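PDB 2Q0X: paraflagellar rod component, which is of unknown function but has an alpha/beta-hydrolase fold, which leaves a hydrolytic role possible without establishing one. Local coordinates for residues V122-L125 / L126-A130; F197-L200 / Q201-V204; E212-V215 / L216-V220. All coordinates share one frame; numbering follows the deposited sequence.

In the fold
The three contacts are short-range helical turns in series along one chain, and they meet one another in the tertiary structure. Contact 1 lies on helix 119-128, packed on the main sheet; contact 2 starts helix 200-209, and contact 3 forms helix 213-218. The centres of contacts 2 and 3 are about 10 Å apart, and each is about 15 Å from contact 1. Phe123 joins all three: its CE2 lies 3.4 Å from Ala203 CB, and its CD1 lies 3.2 Å from Ser219 O. Between contacts 2 and 3, Ala203 O and Ser219 OG are 2.8 Å apart, a probable hydrogen bond, and Phe197 packs against Val215. No active site is established for this protein.

Contact 1 of 3, residues V122-L125 / L126-A130; sequences VFEL and LENSA
The Glu124 carboxylate and the Asn128 amide meet with their planes 42° apart, so the two flat groups are neither stacked nor coplanar. Asn128 ND2 reaches Glu124 OE2 at 2.8 Å, but the N-H...O angle of only 118° makes this a weak hydrogen bond despite its short length. Glu127 brings a second carboxylate to the same place, and its OE1 accepts another weak bond from Asn128 ND2 at 3.3 Å. The amide nitrogen thus stands between two acids whose OE1 atoms, Glu124 OE1 and Glu127 OE1, are 3.8 Å apart. Such proximity would be expected to cost some electrostatic energy, part of which the amide may offset; Glu124 OE1 also has a weak bond from His87. Glu124 gets there with CG anti to its backbone N (chi1 -174°) and a bend at the next bond, which carries the acid forward along the helix, toward its C-terminal end and Asn128.

Helix 119-128 is the crossover of a beta-alpha-beta unit between strands 110-115 and 135-143. In alpha/beta-hydrolases the helix at this place in the strand order follows the nucleophile elbow. Its sheet-facing side is apolar: Val122 and Leu126, one turn apart, lie side by side and point the same way, with Val122 CG1 3.7 Å from Leu126 CD1. Both also touch Val138 on strand 135-143, while Leu125 packs on Leu112 and on helix 87-104.

Backbone bonding changes toward the C-terminus. Leu126 N to Val122 O is a regular, nearly straight bond of 2.8 Å, whereas Leu125 O is approached by two donors, Asn128 N at 3.0 Å and Ser129 N, both in weak geometry. Ser129 is the first residue to leave helical torsions, and its OG bonds to Asp95 OD1 on helix 87-104.

Contact 2 of 3, residues F197-L200 / Q201-V204; sequences FPTL and QEAV
Glu202 folds back over the turn that precedes its helix and meets Thr199 and Pro198. Its CB sits 3.9 Å from Thr199 O, and CG comes nearest to Pro198 CD. A bend at chi2 (100°) then swings the chain across the proline ring, roughly at a right angle to it, and carries CD to within 3.7 Å of Pro198 CD. At the tip the two oxygens diverge in their partners. OE1 takes two bonds from the same residue: Thr199 OG1 donates to Glu202 OE1 at 2.6 Å, nearly in line with the C-O bond, and Thr199 N donates to Glu202 OE1 at 3.0 Å from above the carboxylate plane, 43° out of it. OE2 lies 3.6 Å from Pro198 CG and is hydrogen-bonded to Tyr183 OH.

Thr199 occupies the N-cap of helix 200-209. Its OG1 accepts a weak bond from Gln201 N at 3.3 Å, and its carbonyl O begins the helical pattern by accepting from Ala203 N at 3.1 Å. Thr199 and Glu202 form a capping box: the Glu202 carboxylate returns to Thr199 N and OG1, while OG1 caps Gln201 N, one residue earlier than in the reciprocal form.

Below the cap the contact is apolar. Phe197 lays its CB against Ala203 CB, 3.7 Å away, and its ring comes obliquely to the backbone at Glu202 and Ala203. Leu200 and Val204, side by side, face Leu229 on strand 227-232, which places this helix start against the central sheet.

Two donors on OE1, a tyrosine on OE2 and the N-terminal end of a helix nearby should all stabilise a negative charge on Glu202. Arg273 NH1 bonds Thr199 OG1, which donates to Glu202 OE1, so its charge may reach the acid indirectly.

Contact 3 of 3, residues E212-V215 / L216-V220; sequences EFDV and LRRSV
Asp214 and Arg218 meet because Asp214 CG sits between its own backbone N and carbonyl carbon (chi1 61°), while the Arg218 chain, otherwise extended beyond CG, bends at chi3 (-103°) and comes back along the helix. The two side chains then run alongside each other and point the same way. Arg218 NH2 forms a salt bridge with Asp214 OD1 at 3.1 Å. The oxygen approaches the edge of the guanidinium near its plane, although the carboxylate itself is turned 71° from that plane, so the pair is not the coplanar two-pronged type. Arg218 NE adds a long, weak bond of 3.5 Å to Asp214 O, and Val215 CG2 lies over one guanidinium face, 3.9 Å from Arg218 NH2. The other carboxylate oxygen, Asp214 OD2, bonds weakly at 3.0 Å to the next backbone nitrogen, Val215 N.

Around the helix, Leu216 CD1 abuts the Phe213 ring at its edge, 3.5 Å from Phe213 CD1. The ring also stacks with His254 of helix 241-254, and Leu216 touches both that histidine and Pro207. Helix 213-218 thereby packs against both helix 200-209 and helix 241-254, about 17 Å (centre of the contact) from the centre of the chain.

Backbone bonding is loose and largely of the i to i+3 kind. Arg217 N reaches Asp214 O at 3.2 Å, with the donor well above the carbonyl plane, and Arg218 N reaches Val215 O at 3.0 Å in weak geometry. Ser219 N adds a weak i to i+4 bond to the same Val215 O.

With a helix bonded this weakly, one charged pair and an extra N-H to the backbone give Arg218 a grip on the preceding turn, but Asp214 and Arg218 are exposed, so solvent would be expected to screen their attraction.

Contact 1 of 3, residues V122-L125 / L126-A130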
loop_
_atom_site.group_PDB
_atom_site.type_symbol
_atom_site.label_atom_id
_atom_site.label_comp_id
_atom_site.label_asym_id
_atom_site.label_seq_id
_atom_site.Cartn_x
_atom_site.Cartn_y
_atom_site.Cartn_z
ATOM N N VAL A 122 16.807 -2.381 -7.113
ATOM C CA VAL A 122 18.030 -2.913 -6.570
ATOM C C VAL A 122 19.226 -2.526 -7.442
ATOM O O VAL A 122 20.263 -2.161 -6.899
ATOM C CB VAL A 122 17.941 -4.442 -6.332
ATOM C CG1 VAL A 122 19.326 -5.048 -6.002
ATOM C CG2 VAL A 122 16.946 -4.740 -5.213
ATOM N N PHE A 123 19.080 -2.575 -8.774
ATOM C CA PHE A 123 20.194 -2.245 -9.663
ATOM C C PHE A 123 20.573 -0.777 -9.525
ATOM O O PHE A 123 21.763 -0.436 -9.454
ATOM C CB PHE A 123 19.902 -2.606 -11.129
ATOM C CG PHE A 123 19.897 -4.095 -11.395
ATOM C CD1 PHE A 123 21.080 -4.820 -11.353
ATOM C CD2 PHE A 123 18.705 -4.775 -11.660
ATOM C CE1 PHE A 123 21.088 -6.184 -11.589
ATOM C CE2 PHE A 123 18.709 -6.140 -11.898
ATOM C CZ PHE A 123 19.899 -6.845 -11.866
ATOM N N GLU A 124 19.548 0.072 -9.452
ATOM C CA GLU A 124 19.698 1.503 -9.200
ATOM C C GLU A 124 20.332 1.791 -7.835
ATOM O O GLU A 124 21.251 2.615 -7.724
ATOM C CB GLU A 124 18.324 2.164 -9.309
ATOM C CG GLU A 124 18.327 3.655 -9.220
ATOM C CD GLU A 124 19.108 4.323 -10.330
ATOM O OE1 GLU A 124 19.161 3.777 -11.471
ATOM O OE2 GLU A 124 19.661 5.408 -10.048
ATOM N N LEU A 125 19.852 1.096 -6.806
ATOM C CA LEU A 125 20.427 1.182 -5.462
ATOM C C LEU A 125 21.904 0.843 -5.464
ATOM O O LEU A 125 22.703 1.619 -4.992
ATOM C CB LEU A 125 19.723 0.238 -4.465
ATOM C CG LEU A 125 18.655 0.837 -3.542
ATOM C CD1 LEU A 125 18.001 -0.244 -2.660
ATOM C CD2 LEU A 125 19.259 1.900 -2.700
ATOM N N LEU A 126 22.235 -0.338 -5.973
ATOM C CA LEU A 126 23.598 -0.868 -5.948
ATOM C C LEU A 126 24.642 0.008 -6.659
ATOM O O LEU A 126 25.809 -0.014 -6.286
ATOM C CB LEU A 126 23.631 -2.296 -6.507
ATOM C CG LEU A 126 23.399 -3.391 -5.457
ATOM C CD1 LEU A 126 22.210 -3.113 -4.607
ATOM C CD2 LEU A 126 23.212 -4.707 -6.123
ATOM N N GLU A 127 24.225 0.792 -7.651
ATOM C CA GLU A 127 25.123 1.718 -8.299
ATOM C C GLU A 127 25.226 3.066 -7.578
ATOM O O GLU A 127 26.262 3.709 -7.666
ATOM C CB GLU A 127 24.789 1.889 -9.789
ATOM C CG GLU A 127 23.505 2.642 -10.140
ATOM C CD GLU A 127 23.415 2.994 -11.646
ATOM O OE1 GLU A 127 22.871 4.092 -11.994
ATOM O OE2 GLU A 127 23.893 2.169 -12.477
ATOM N N ASN A 128 24.190 3.473 -6.841
ATOM C CA ASN A 128 24.146 4.808 -6.225
ATOM C C ASN A 128 23.995 4.863 -4.690
ATOM O O ASN A 128 23.920 5.958 -4.128
ATOM C CB ASN A 128 22.998 5.621 -6.849
ATOM C CG ASN A 128 23.254 5.984 -8.311
ATOM O OD1 ASN A 128 24.308 6.521 -8.662
ATOM N ND2 ASN A 128 22.283 5.682 -9.170
ATOM N N SER A 129 23.929 3.720 -4.007
ATOM C CA SER A 129 23.685 3.738 -2.563
ATOM C C SER A 129 24.747 4.528 -1.773
ATOM O O SER A 129 25.935 4.478 -2.091
ATOM C CB SER A 129 23.618 2.325 -1.999
ATOM O OG SER A 129 23.324 2.337 -0.610
ATOM N N ALA A 130 24.307 5.240 -0.740
ATOM C CA ALA A 130 25.221 5.817 0.244
ATOM C C ALA A 130 25.703 4.762 1.233
ATOM O O ALA A 130 26.450 5.094 2.143
ATOM C CB ALA A 130 24.538 6.964 1.005
#

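Contact 2 of 3, residues F197-L200 / Q201-V204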
loop_
_atom_site.group_PDB
_atom_site.type_symbol
_atom_site.label_atom_id
_atom_site.label_comp_id
_atom_site.label_asym_id
_atom_site.label_seq_id
_atom_site.Cartn_x
_atom_site.Cartn_y
_atom_site.Cartn_z
ATOM N N PHE A 197 16.264 -1.261 -15.401
ATOM C CA PHE A 197 15.807 -2.594 -15.819
ATOM C C PHE A 197 14.646 -3.042 -14.941
ATOM O O PHE A 197 14.874 -3.475 -13.801
ATOM C CB PHE A 197 16.939 -3.611 -15.709
ATOM C CG PHE A 197 18.185 -3.174 -16.364
ATOM C CD1 PHE A 197 18.382 -3.400 -17.711
ATOM C CD2 PHE A 197 19.165 -2.518 -15.639
ATOM C CE1 PHE A 197 19.543 -2.981 -18.329
ATOM C CE2 PHE A 197 20.319 -2.090 -16.250
ATOM C CZ PHE A 197 20.513 -2.325 -17.603
ATOM N N PRO A 198 13.406 -2.921 -15.456
ATOM C CA PRO A 198 12.231 -3.242 -14.664
ATOM C C PRO A 198 12.291 -4.591 -13.981
ATOM O O PRO A 198 12.048 -4.656 -12.807
ATOM C CB PRO A 198 11.095 -3.188 -15.693
ATOM C CG PRO A 198 11.556 -2.175 -16.668
ATOM C CD PRO A 198 13.033 -2.426 -16.798
ATOM N N THR A 199 12.678 -5.641 -14.709
ATOM C CA THR A 199 12.707 -7.006 -14.172
ATOM C C THR A 199 13.959 -7.723 -14.652
ATOM O O THR A 199 14.746 -7.178 -15.410
ATOM C CB THR A 199 11.473 -7.806 -14.645
ATOM O OG1 THR A 199 11.496 -7.913 -16.083
ATOM C CG2 THR A 199 10.160 -7.112 -14.178
ATOM N N LEU A 200 14.134 -8.951 -14.187
ATOM C CA LEU A 200 15.207 -9.815 -14.646
ATOM C C LEU A 200 15.132 -10.177 -16.129
ATOM O O LEU A 200 16.141 -10.584 -16.709
ATOM C CB LEU A 200 15.244 -11.075 -13.807
ATOM C CG LEU A 200 15.702 -10.862 -12.365
ATOM C CD1 LEU A 200 15.948 -12.191 -11.721
ATOM C CD2 LEU A 200 16.941 -10.008 -12.292
ATOM N N GLN A 201 13.952 -10.061 -16.753
ATOM C CA GLN A 201 13.878 -10.192 -18.213
ATOM C C GLN A 201 14.843 -9.215 -18.895
ATOM O O GLN A 201 15.670 -9.609 -19.720
ATOM C CB GLN A 201 12.458 -9.965 -18.718
ATOM C CG GLN A 201 12.218 -10.367 -20.177
ATOM C CD GLN A 201 12.137 -11.862 -20.368
ATOM O OE1 GLN A 201 11.803 -12.596 -19.433
ATOM N NE2 GLN A 201 12.437 -12.334 -21.594
ATOM N N GLU A 202 14.748 -7.937 -18.545
ATOM C CA GLU A 202 15.600 -6.914 -19.170
ATOM C C GLU A 202 17.033 -6.928 -18.613
ATOM O O GLU A 202 17.996 -6.752 -19.359
ATOM C CB GLU A 202 14.985 -5.524 -18.976
ATOM C CG GLU A 202 13.612 -5.351 -19.660
ATOM C CD GLU A 202 12.428 -5.489 -18.725
ATOM O OE1 GLU A 202 12.520 -6.208 -17.696
ATOM O OE2 GLU A 202 11.379 -4.885 -19.042
ATOM N N ALA A 203 17.157 -7.158 -17.306
ATOM C CA ALA A 203 18.457 -7.112 -16.625
ATOM C C ALA A 203 19.363 -8.310 -16.952
ATOM O O ALA A 203 20.571 -8.155 -17.025
ATOM C CB ALA A 203 18.260 -6.997 -15.137
ATOM N N VAL A 204 18.774 -9.499 -17.141
ATOM C CA VAL A 204 19.567 -10.723 -17.273
ATOM C C VAL A 204 19.191 -11.586 -18.491
ATOM O O VAL A 204 20.045 -11.915 -19.303
ATOM C CB VAL A 204 19.471 -11.569 -15.972
ATOM C CG1 VAL A 204 20.073 -12.954 -16.154
ATOM C CG2 VAL A 204 20.147 -10.851 -14.811
#

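Contact 3 of 3, residues E212-V215 / L216-V220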
loop_
_atom_site.group_PDB
_atom_site.type_symbol
_atom_site.label_atom_id
_atom_site.label_comp_id
_atom_site.label_asym_id
_atom_site.label_seq_id
_atom_site.Cartn_x
_atom_site.Cartn_y
_atom_site.Cartn_z
ATOM N N GLU A 212 24.210 -9.505 -25.473
ATOM C CA GLU A 212 24.348 -8.057 -25.346
ATOM C C GLU A 212 25.088 -7.764 -24.059
ATOM O O GLU A 212 24.499 -7.351 -23.070
ATOM C CB GLU A 212 22.986 -7.369 -25.325
ATOM C CG GLU A 212 22.248 -7.408 -26.645
ATOM C CD GLU A 212 20.729 -7.287 -26.490
ATOM O OE1 GLU A 212 20.217 -7.261 -25.337
ATOM O OE2 GLU A 212 20.042 -7.234 -27.538
ATOM N N PHE A 213 26.398 -7.959 -24.088
ATOM C CA PHE A 213 27.183 -7.964 -22.863
ATOM C C PHE A 213 27.484 -6.585 -22.295
ATOM O O PHE A 213 27.669 -6.453 -21.093
ATOM C CB PHE A 213 28.441 -8.803 -23.057
ATOM C CG PHE A 213 28.149 -10.281 -23.225
ATOM C CD1 PHE A 213 27.310 -10.937 -22.342
ATOM C CD2 PHE A 213 28.722 -11.010 -24.252
ATOM C CE1 PHE A 213 27.033 -12.293 -22.476
ATOM C CE2 PHE A 213 28.446 -12.370 -24.387
ATOM C CZ PHE A 213 27.616 -13.007 -23.490
ATOM N N ASP A 214 27.463 -5.553 -23.126
ATOM C CA ASP A 214 27.517 -4.189 -22.603
ATOM C C ASP A 214 26.356 -3.877 -21.641
ATOM O O ASP A 214 26.562 -3.210 -20.629
ATOM C CB ASP A 214 27.610 -3.143 -23.731
ATOM C CG ASP A 214 26.420 -3.164 -24.683
ATOM O OD1 ASP A 214 26.150 -2.099 -25.282
ATOM O OD2 ASP A 214 25.765 -4.220 -24.851
ATOM N N VAL A 215 25.154 -4.373 -21.937
ATOM C CA VAL A 215 24.003 -4.135 -21.074
ATOM C C VAL A 215 24.224 -4.741 -19.688
ATOM O O VAL A 215 23.857 -4.139 -18.683
ATOM C CB VAL A 215 22.688 -4.700 -21.668
ATOM C CG1 VAL A 215 21.551 -4.513 -20.693
ATOM C CG2 VAL A 215 22.371 -4.026 -22.994
ATOM N N LEU A 216 24.848 -5.917 -19.645
ATOM C CA LEU A 216 25.083 -6.606 -18.388
ATOM C C LEU A 216 25.969 -5.810 -17.425
ATOM O O LEU A 216 25.823 -5.939 -16.214
ATOM C CB LEU A 216 25.675 -7.995 -18.629
ATOM C CG LEU A 216 24.817 -9.048 -19.337
ATOM C CD1 LEU A 216 25.629 -10.341 -19.387
ATOM C CD2 LEU A 216 23.431 -9.262 -18.651
ATOM N N ARG A 217 26.861 -4.976 -17.959
ATOM C CA ARG A 217 27.731 -4.143 -17.121
ATOM C C ARG A 217 26.914 -3.176 -16.307
ATOM O O ARG A 217 27.280 -2.850 -15.192
ATOM C CB ARG A 217 28.737 -3.324 -17.958
ATOM C CG ARG A 217 29.696 -4.131 -18.780
ATOM C CD ARG A 217 30.551 -5.085 -17.916
ATOM N NE ARG A 217 31.610 -5.688 -18.736
ATOM C CZ ARG A 217 32.458 -6.631 -18.327
ATOM N NH1 ARG A 217 32.452 -7.093 -17.087
ATOM N NH2 ARG A 217 33.344 -7.085 -19.183
ATOM N N ARG A 218 25.831 -2.693 -16.900
ATOM C CA ARG A 218 24.920 -1.758 -16.256
ATOM C C ARG A 218 23.971 -2.412 -15.249
ATOM O O ARG A 218 23.424 -1.728 -14.393
ATOM C CB ARG A 218 24.110 -1.027 -17.323
ATOM C CG ARG A 218 24.943 -0.065 -18.186
ATOM C CD ARG A 218 24.175 0.368 -19.427
ATOM N NE ARG A 218 24.614 -0.313 -20.663
ATOM C CZ ARG A 218 24.078 -0.106 -21.873
ATOM N NH1 ARG A 218 23.068 0.754 -22.028
ATOM N NH2 ARG A 218 24.539 -0.764 -22.941
ATOM N N SER A 219 23.763 -3.720 -15.371
ATOM C CA SER A 219 22.885 -4.482 -14.486
ATOM C C SER A 219 23.707 -5.322 -13.500
ATOM O O SER A 219 24.113 -4.814 -12.468
ATOM C CB SER A 219 21.885 -5.345 -15.303
ATOM O OG SER A 219 22.508 -6.374 -16.058
ATOM N N VAL A 220 23.977 -6.591 -13.811
ATOM C CA VAL A 220 24.730 -7.450 -12.880
ATOM C C VAL A 220 26.178 -6.956 -12.598
ATOM O O VAL A 220 26.751 -7.235 -11.535
ATOM C CB VAL A 220 24.711 -8.943 -13.313
ATOM C CG1 VAL A 220 23.263 -9.486 -13.253
ATOM C CG2 VAL A 220 25.331 -9.143 -14.707
#